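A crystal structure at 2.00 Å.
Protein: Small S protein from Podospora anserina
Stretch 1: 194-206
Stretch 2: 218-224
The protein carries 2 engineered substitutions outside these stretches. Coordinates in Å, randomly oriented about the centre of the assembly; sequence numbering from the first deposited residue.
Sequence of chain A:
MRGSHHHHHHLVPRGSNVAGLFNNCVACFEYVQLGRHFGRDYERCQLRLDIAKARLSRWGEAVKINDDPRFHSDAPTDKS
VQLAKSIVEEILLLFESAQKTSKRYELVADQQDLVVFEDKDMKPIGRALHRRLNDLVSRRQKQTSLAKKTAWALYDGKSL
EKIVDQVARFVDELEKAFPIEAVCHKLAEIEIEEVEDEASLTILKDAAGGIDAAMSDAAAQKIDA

Stretch 1, residues 194-206: EVEDEASLTILKD
Stretch 2 (218-224) AAAQKID

Residues 194-197 form a loop that leads into a helix, 198-206. Its phi/psi values alternate: Glu194 -86/-16, Val195 -92/108, Glu196 -97/-27, Asp197 -88/133. Residues 218-224 are helical throughout. The two helices run roughly antiparallel, at 149° between their N-to-C directions, and their axes approach to 8.5 Å. The register pairs Glu198 with Ile223 (CA to CA 5.9 Å) and Lys205 with Ala219 (CA to CA 5.3 Å).

Asp197, with chi1 p, caps the first helix. Its OD1 accepts from Ser200 OG at 2.9 Å and, weakly, from Ser200 N at 3.5 Å. Asp197 O accepts from Leu201 N at 3.2 Å. Further on, Lys205 N donates to Leu201 O at 2.9 Å. In the second helix, Ile223 N donates to Ala219 O at 3.0 Å. Lys222 N is shared weakly between Ala218 O and Ala219 O, each at 3.2 Å. These backbone bonds run within each helix, and the contact between the helices is mainly apolar.

Ile223 (chi1 p, chi2 t) is the knob. It sits among Glu198, Leu201, Thr202 and Lys205, with Ile223 CG2 3.4 Å from Leu201 CB and Ile223 CD1 3.7 Å from Lys205 CD. The CA-to-CB bond of Leu201 (m, t) points toward the second helix, and Leu201 CD1 lies 3.8 Å from Lys222 CG. Ala219 suits the close approach: its small CB packs 3.4 Å from Leu201 O and 3.8 Å from Lys205 CB. The extended Lys205 chain, t at all four chi angles, also covers Ala220, with Lys205 CE 4.0 Å from Ala220 CB.

Lys222 is also t throughout. Its aliphatic part lies along the contact and its amine reaches the loop. Lys222 NZ makes a salt bridge with Glu196 OE2 at 3.3 Å, including a weak hydrogen bond. Glu196 CB points away, but its m, m chain brings the carboxylate back. Lys222 CE is 3.3 Å from Val195 O. The two stretches bury 474 Å² in total.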

ATOM      1  N   GLU A 194       8.073 -33.245  -7.216  1.00 48.81           N
ATOM      2  CA  GLU A 194       7.018 -34.210  -6.887  1.00 48.87           C
ATOM      3  C   GLU A 194       5.807 -34.108  -7.821  1.00 49.20           C
ATOM      4  O   GLU A 194       4.975 -35.024  -7.900  1.00 49.45           O
ATOM      5  CB  GLU A 194       6.602 -34.059  -5.431  1.00 48.67           C
ATOM      6  CG  GLU A 194       5.967 -35.287  -4.840  1.00 49.37           C
ATOM      7  CD  GLU A 194       6.571 -35.658  -3.506  1.00 50.33           C
ATOM      8  OE1 GLU A 194       7.338 -34.839  -2.950  1.00 50.89           O
ATOM      9  OE2 GLU A 194       6.283 -36.773  -3.018  1.00 49.85           O
ATOM     10  N   VAL A 195       5.715 -32.999  -8.541  1.00 49.51           N
ATOM     11  CA  VAL A 195       4.583 -32.778  -9.431  1.00 49.85           C
ATOM     12  C   VAL A 195       4.917 -33.295 -10.836  1.00 49.93           C
ATOM     13  O   VAL A 195       5.729 -32.714 -11.561  1.00 49.70           O
ATOM     14  CB  VAL A 195       4.045 -31.300  -9.345  1.00 49.73           C
ATOM     15  CG1 VAL A 195       5.125 -30.285  -9.613  1.00 51.19           C
ATOM     16  CG2 VAL A 195       2.859 -31.073 -10.256  1.00 50.00           C
ATOM     17  N   GLU A 196       4.281 -34.411 -11.198  1.00 50.22           N
ATOM     18  CA  GLU A 196       4.672 -35.163 -12.391  1.00 50.72           C
ATOM     19  C   GLU A 196       3.840 -34.857 -13.630  1.00 50.80           C
ATOM     20  O   GLU A 196       4.324 -35.003 -14.774  1.00 50.96           O
ATOM     21  CB  GLU A 196       4.655 -36.674 -12.107  1.00 50.88           C
ATOM     22  CG  GLU A 196       5.652 -37.136 -11.036  1.00 52.78           C
ATOM     23  CD  GLU A 196       7.106 -36.703 -11.310  1.00 55.73           C
ATOM     24  OE1 GLU A 196       7.978 -36.949 -10.436  1.00 55.80           O
ATOM     25  OE2 GLU A 196       7.381 -36.118 -12.389  1.00 56.98           O
ATOM     26  N   ASP A 197       2.589 -34.441 -13.404  1.00 50.56           N
ATOM     27  CA  ASP A 197       1.625 -34.331 -14.509  1.00 50.32           C
ATOM     28  C   ASP A 197       1.698 -32.961 -15.188  1.00 50.27           C
ATOM     29  O   ASP A 197       1.729 -31.913 -14.514  1.00 49.98           O
ATOM     30  CB  ASP A 197       0.196 -34.627 -14.019  1.00 50.16           C
ATOM     31  CG  ASP A 197      -0.201 -33.786 -12.791  1.00 50.05           C
ATOM     32  OD1 ASP A 197      -1.344 -33.264 -12.784  1.00 50.25           O
ATOM     33  OD2 ASP A 197       0.611 -33.656 -11.842  1.00 47.74           O
ATOM     34  N   GLU A 198       1.730 -32.988 -16.524  1.00 49.98           N
ATOM     35  CA  GLU A 198       1.763 -31.783 -17.352  1.00 50.32           C
ATOM     36  C   GLU A 198       0.660 -30.784 -16.970  1.00 49.96           C
ATOM     37  O   GLU A 198       0.956 -29.502 -16.912  1.00 49.95           O
ATOM     38  CB  GLU A 198       1.644 -32.161 -18.826  1.00 51.16           C
ATOM     39  CG  GLU A 198       2.192 -31.122 -19.794  1.00 53.64           C
ATOM     40  CD  GLU A 198       1.160 -30.056 -20.159  1.00 55.91           C
ATOM     41  OE1 GLU A 198       0.201 -30.387 -20.896  1.00 57.19           O
ATOM     42  OE2 GLU A 198       1.308 -28.882 -19.701  1.00 58.22           O
ATOM     43  N   ALA A 199      -0.593 -31.297 -16.714  1.00 49.55           N
ATOM     44  CA  ALA A 199      -1.720 -30.430 -16.286  1.00 49.15           C
ATOM     45  C   ALA A 199      -1.283 -29.498 -15.200  1.00 48.68           C
ATOM     46  O   ALA A 199      -1.238 -28.266 -15.402  1.00 49.15           O
ATOM     47  CB  ALA A 199      -2.906 -31.272 -15.827  1.00 48.97           C
ATOM     48  N   SER A 200      -0.933 -30.070 -14.042  1.00 47.85           N
ATOM     49  CA  SER A 200      -0.573 -29.271 -12.873  1.00 46.76           C
ATOM     50  C   SER A 200       0.632 -28.352 -13.100  1.00 46.26           C
ATOM     51  O   SER A 200       0.675 -27.229 -12.543  1.00 46.78           O
ATOM     52  CB  SER A 200      -0.341 -30.179 -11.650  1.00 46.72           C
ATOM     53  OG  SER A 200      -1.552 -30.814 -11.252  1.00 45.44           O
ATOM     54  N   LEU A 201       1.598 -28.799 -13.911  1.00 45.38           N
ATOM     55  CA  LEU A 201       2.813 -28.012 -14.189  1.00 44.44           C
ATOM     56  C   LEU A 201       2.547 -26.766 -15.051  1.00 44.44           C
ATOM     57  O   LEU A 201       3.136 -25.699 -14.818  1.00 44.14           O
ATOM     58  CB  LEU A 201       3.906 -28.877 -14.808  1.00 44.03           C
ATOM     59  CG  LEU A 201       4.556 -29.983 -13.970  1.00 43.56           C
ATOM     60  CD1 LEU A 201       5.218 -31.044 -14.863  1.00 43.17           C
ATOM     61  CD2 LEU A 201       5.581 -29.429 -12.990  1.00 43.26           C
ATOM     62  N   THR A 202       1.653 -26.905 -16.028  1.00 44.02           N
ATOM     63  CA  THR A 202       1.195 -25.777 -16.858  1.00 43.86           C
ATOM     64  C   THR A 202       0.503 -24.725 -16.005  1.00 42.98           C
ATOM     65  O   THR A 202       0.682 -23.529 -16.224  1.00 43.54           O
ATOM     66  CB  THR A 202       0.194 -26.239 -17.924  1.00 43.36           C
ATOM     67  OG1 THR A 202       0.718 -27.395 -18.573  1.00 45.24           O
ATOM     68  CG2 THR A 202      -0.057 -25.132 -18.963  1.00 43.41           C
ATOM     69  N   ILE A 203      -0.290 -25.189 -15.042  1.00 42.42           N
ATOM     70  CA  ILE A 203      -0.982 -24.318 -14.080  1.00 42.33           C
ATOM     71  C   ILE A 203      -0.006 -23.480 -13.233  1.00 42.84           C
ATOM     72  O   ILE A 203      -0.208 -22.268 -13.038  1.00 43.09           O
ATOM     73  CB  ILE A 203      -1.978 -25.134 -13.177  1.00 42.01           C
ATOM     74  CG1 ILE A 203      -3.209 -25.551 -13.997  1.00 42.11           C
ATOM     75  CG2 ILE A 203      -2.390 -24.315 -11.894  1.00 41.32           C
ATOM     76  CD1 ILE A 203      -4.195 -26.425 -13.244  1.00 42.18           C
ATOM     77  N   LEU A 204       1.050 -24.120 -12.734  1.00 43.06           N
ATOM     78  CA  LEU A 204       2.110 -23.405 -11.985  1.00 43.18           C
ATOM     79  C   LEU A 204       2.899 -22.436 -12.886  1.00 43.02           C
ATOM     80  O   LEU A 204       3.108 -21.299 -12.518  1.00 43.24           O
ATOM     81  CB  LEU A 204       3.081 -24.399 -11.316  1.00 43.20           C
ATOM     82  CG  LEU A 204       2.593 -25.335 -10.214  1.00 42.29           C
ATOM     83  CD1 LEU A 204       3.755 -26.264  -9.852  1.00 43.60           C
ATOM     84  CD2 LEU A 204       2.116 -24.538  -8.959  1.00 44.13           C
ATOM     85  N   LYS A 205       3.349 -22.919 -14.043  1.00 43.66           N
ATOM     86  CA  LYS A 205       3.960 -22.088 -15.098  1.00 44.08           C
ATOM     87  C   LYS A 205       3.124 -20.808 -15.355  1.00 44.50           C
ATOM     88  O   LYS A 205       3.662 -19.696 -15.305  1.00 44.95           O
ATOM     89  CB  LYS A 205       4.132 -22.901 -16.389  1.00 43.90           C
ATOM     90  CG  LYS A 205       5.045 -22.265 -17.421  1.00 43.96           C
ATOM     91  CD  LYS A 205       4.782 -22.815 -18.808  1.00 45.22           C
ATOM     92  CE  LYS A 205       5.496 -21.979 -19.879  1.00 47.16           C
ATOM     93  NZ  LYS A 205       5.183 -22.404 -21.283  1.00 48.57           N
ATOM     94  N   ASP A 206       1.815 -20.974 -15.588  1.00 43.74           N
ATOM     95  CA  ASP A 206       0.918 -19.849 -15.851  1.00 43.13           C
ATOM     96  C   ASP A 206       0.700 -18.946 -14.633  1.00 42.87           C
ATOM     97  O   ASP A 206       0.863 -17.734 -14.744  1.00 43.05           O
ATOM     98  CB  ASP A 206      -0.437 -20.334 -16.371  1.00 43.27           C
ATOM     99  CG  ASP A 206      -0.372 -20.874 -17.795  1.00 43.91           C
ATOM    100  OD1 ASP A 206       0.598 -20.585 -18.536  1.00 44.80           O
ATOM    101  OD2 ASP A 206      -1.314 -21.599 -18.176  1.00 44.99           O
ATOM    102  N   ALA A 218      11.059 -23.330 -13.723  1.00 42.50           N
ATOM    103  CA  ALA A 218      11.157 -24.705 -13.254  1.00 42.12           C
ATOM    104  C   ALA A 218      10.063 -25.593 -13.840  1.00 41.91           C
ATOM    105  O   ALA A 218      10.344 -26.683 -14.300  1.00 40.86           O
ATOM    106  CB  ALA A 218      11.148 -24.748 -11.722  1.00 41.65           C
ATOM    107  N   ALA A 219       8.810 -25.120 -13.786  1.00 42.69           N
ATOM    108  CA  ALA A 219       7.677 -25.748 -14.488  1.00 42.21           C
ATOM    109  C   ALA A 219       7.866 -25.877 -16.013  1.00 42.78           C
ATOM    110  O   ALA A 219       7.615 -26.944 -16.570  1.00 42.34           O
ATOM    111  CB  ALA A 219       6.388 -24.994 -14.179  1.00 42.53           C
ATOM    112  N   ALA A 220       8.306 -24.798 -16.669  1.00 43.28           N
ATOM    113  CA  ALA A 220       8.579 -24.790 -18.099  1.00 44.55           C
ATOM    114  C   ALA A 220       9.649 -25.816 -18.470  1.00 45.45           C
ATOM    115  O   ALA A 220       9.482 -26.570 -19.444  1.00 45.98           O
ATOM    116  CB  ALA A 220       8.979 -23.392 -18.568  1.00 44.46           C
ATOM    117  N   GLN A 221      10.733 -25.856 -17.692  1.00 46.37           N
ATOM    118  CA  GLN A 221      11.823 -26.808 -17.920  1.00 47.83           C
ATOM    119  C   GLN A 221      11.322 -28.248 -17.793  1.00 48.18           C
ATOM    120  O   GLN A 221      11.808 -29.134 -18.491  1.00 48.26           O
ATOM    121  CB  GLN A 221      12.984 -26.569 -16.931  1.00 48.36           C
ATOM    122  CG  GLN A 221      14.054 -25.530 -17.367  1.00 48.03           C
ATOM    123  CD  GLN A 221      14.790 -24.861 -16.159  1.00 48.44           C
ATOM    124  OE1 GLN A 221      14.375 -24.966 -14.980  1.00 49.06           O
ATOM    125  NE2 GLN A 221      15.875 -24.156 -16.471  1.00 48.36           N
ATOM    126  N   LYS A 222      10.350 -28.476 -16.910  1.00 48.68           N
ATOM    127  CA  LYS A 222       9.856 -29.828 -16.653  1.00 49.36           C
ATOM    128  C   LYS A 222       8.865 -30.325 -17.710  1.00 50.72           C
ATOM    129  O   LYS A 222       8.913 -31.495 -18.116  1.00 50.36           O
ATOM    130  CB  LYS A 222       9.274 -29.947 -15.242  1.00 49.22           C
ATOM    131  CG  LYS A 222       9.027 -31.380 -14.820  1.00 48.70           C
ATOM    132  CD  LYS A 222       8.890 -31.502 -13.275  1.00 47.82           C
ATOM    133  CE  LYS A 222       8.643 -33.027 -12.999  1.00 49.17           C
ATOM    134  NZ  LYS A 222       9.056 -33.393 -11.591  1.00 49.36           N
ATOM    135  N   ILE A 223       7.973 -29.447 -18.161  1.00 52.36           N
ATOM    136  CA  ILE A 223       6.977 -29.833 -19.177  1.00 54.00           C
ATOM    137  C   ILE A 223       7.572 -29.987 -20.572  1.00 54.96           C
ATOM    138  O   ILE A 223       7.035 -30.729 -21.395  1.00 55.14           O
ATOM    139  CB  ILE A 223       5.704 -28.918 -19.183  1.00 54.11           C
ATOM    140  CG1 ILE A 223       6.067 -27.423 -19.111  1.00 54.35           C
ATOM    141  CG2 ILE A 223       4.806 -29.277 -18.014  1.00 54.65           C
ATOM    142  CD1 ILE A 223       4.891 -26.486 -18.788  1.00 54.06           C
ATOM    143  N   ASP A 224       8.689 -29.306 -20.827  1.00 56.29           N
ATOM    144  CA  ASP A 224       9.402 -29.437 -22.106  1.00 57.50           C
ATOM    145  C   ASP A 224      10.294 -30.681 -22.155  1.00 58.15           C
ATOM    146  O   ASP A 224      10.466 -31.280 -23.223  1.00 58.33           O
ATOM    147  CB  ASP A 224      10.203 -28.167 -22.433  1.00 57.61           C
ATOM    148  CG  ASP A 224       9.306 -26.990 -22.806  1.00 58.27           C
ATOM    149  OD1 ASP A 224       8.521 -27.113 -23.772  1.00 58.36           O
ATOM    150  OD2 ASP A 224       9.382 -25.938 -22.128  1.00 60.16           O
TER